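Local structure of Aln2 (Streptomyces sp. CM020, 6P7L) at the interface of chains A and B. The protein is a SnoaL-like member of the NTF2-like superfamily that probably takes part in biosynthesis of the polyketide antibiotic alnumycin. Numbering follows the deposited sequence. Chains: chain A/B, Aln2.

The interface of chains A and B. Residues chain A 163, 166; chain B 96-98, 127-129.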
ATOM      1  N   ASP A 163      -4.176   3.310 -18.859  1.00 16.39           N
ATOM      2  CA  ASP A 163      -3.983   2.915 -20.253  1.00 15.26           C
ATOM      3  C   ASP A 163      -4.780   3.827 -21.190  1.00 15.76           C
ATOM      4  O   ASP A 163      -4.304   4.198 -22.269  1.00 16.86           O
ATOM      5  CB  ASP A 163      -4.350   1.451 -20.470  1.00 17.07           C
ATOM      6  CG  ASP A 163      -5.773   1.132 -20.110  1.00 24.08           C
ATOM      7  OD1 ASP A 163      -6.268   1.622 -19.076  1.00 21.16           O
ATOM      8  OD2 ASP A 163      -6.373   0.367 -20.888  1.00 23.03           O
ATOM      9  N   VAL A 166      -2.940   7.124 -21.470  1.00 17.43           N
ATOM     10  CA  VAL A 166      -1.818   6.964 -22.392  1.00 15.85           C
ATOM     11  C   VAL A 166      -2.304   6.994 -23.839  1.00 17.53           C
ATOM     12  O   VAL A 166      -1.690   7.623 -24.706  1.00 22.51           O
ATOM     13  CB  VAL A 166      -1.064   5.660 -22.100  1.00 19.10           C
ATOM     14  CG1 VAL A 166      -0.031   5.376 -23.177  1.00 20.80           C
ATOM     15  CG2 VAL A 166      -0.415   5.717 -20.714  1.00 38.12           C
TER
ATOM     16  N   GLY B  96       6.468   6.899 -23.210  1.00 42.61           N
ATOM     17  CA  GLY B  96       5.082   7.103 -23.560  1.00 73.61           C
ATOM     18  C   GLY B  96       4.086   6.358 -22.706  1.00 69.81           C
ATOM     19  O   GLY B  96       2.904   6.321 -23.062  1.00101.76           O
ATOM     20  N   ALA B  97       4.541   5.649 -21.683  1.00 28.71           N
ATOM     21  CA  ALA B  97       3.672   4.908 -20.774  1.00 25.94           C
ATOM     22  C   ALA B  97       3.509   5.647 -19.451  1.00 21.02           C
ATOM     23  O   ALA B  97       4.190   6.638 -19.171  1.00 21.61           O
ATOM     24  CB  ALA B  97       4.221   3.496 -20.559  1.00 23.43           C
ATOM     25  N   GLN B  98       2.583   5.155 -18.614  1.00 19.33           N
ATOM     26  CA  GLN B  98       2.255   5.881 -17.395  1.00 19.03           C
ATOM     27  C   GLN B  98       2.858   5.194 -16.179  1.00 19.65           C
ATOM     28  O   GLN B  98       2.402   4.099 -15.803  1.00 15.88           O
ATOM     29  CB  GLN B  98       0.741   6.020 -17.221  1.00 17.65           C
ATOM     30  CG  GLN B  98       0.313   6.730 -15.935  1.00 17.72           C
ATOM     31  CD  GLN B  98       0.858   8.129 -15.816  1.00 21.82           C
ATOM     32  OE1 GLN B  98       0.642   8.945 -16.685  1.00 21.62           O
ATOM     33  NE2 GLN B  98       1.581   8.399 -14.749  1.00 19.76           N
ATOM     34  N   THR B 127       2.305   1.385 -17.074  1.00 16.21           N
ATOM     35  CA  THR B 127       1.141   0.905 -17.817  1.00 13.75           C
ATOM     36  C   THR B 127       1.160   1.462 -19.229  1.00 15.55           C
ATOM     37  O   THR B 127       1.254   2.678 -19.436  1.00 14.80           O
ATOM     38  CB  THR B 127      -0.150   1.275 -17.077  1.00 14.54           C
ATOM     39  OG1 THR B 127      -0.114   0.636 -15.778  1.00 19.12           O
ATOM     40  CG2 THR B 127      -1.369   0.812 -17.818  1.00 15.98           C
ATOM     41  N   SER B 128       1.061   0.551 -20.199  1.00 13.98           N
ATOM     42  CA  SER B 128       1.146   0.875 -21.608  1.00 16.52           C
ATOM     43  C   SER B 128      -0.222   1.253 -22.154  1.00 16.26           C
ATOM     44  O   SER B 128      -1.240   1.186 -21.465  1.00 13.73           O
ATOM     45  CB  SER B 128       1.696  -0.316 -22.406  1.00 21.24           C
ATOM     46  OG  SER B 128       0.681  -1.283 -22.661  1.00 16.82           O
ATOM     47  N   ALA B 129      -0.222   1.690 -23.412  1.00 12.74           N
ATOM     48  CA  ALA B 129      -1.460   2.026 -24.108  1.00 16.86           C
ATOM     49  C   ALA B 129      -2.407   0.842 -24.213  1.00 15.52           C
ATOM     50  O   ALA B 129      -3.599   1.034 -24.517  1.00 16.81           O
ATOM     51  CB  ALA B 129      -1.130   2.556 -25.519  1.00 21.10           C
TER
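A:Val166 enters a cleft between two backbone segments of chain B, B:Gly96 to B:Gln98 on one side and B:Thr127 to B:Ala129 on the other, a worked example of a small branched side chain packing a helix against two loops, one leading into strand 98-104 and one leaving strand 116-127. It lies on the C-terminal helix 162-168 and accounts for more of the buried surface, 69 Å², than any other residue here.

The apolar contacts fall mainly to its two methyls. CG1, anti to the backbone N (chi1 171°), turns toward B:Ala129 and comes 3.8 Å from that residue's CA. CG2, placed beside the backbone N by the same torsion, points toward the start of strand 98-104 and lies 3.7 Å from CB of B:Gln98. The glutamine chain then bends at chi2 (59°), and its stem rather than its amide meets the valine. One helical turn earlier, A:Asp163 CB lies 4.0 Å from the B:Thr127 methyl CG2.

Backbone carbonyls supply a second kind of contact, carbon against oxygen. The B:Thr127 carbonyl O, at the end of strand 116-127, sits 3.7 Å from A:Val166 CG2. A:Asp163 again contributes its CB and not its carboxylate, which is directed away from B:Ser128. This asymmetric pairing of identical chains may not persist in solution. A:Asp163 CB lies 3.3 Å from the B:Ser128 carbonyl O.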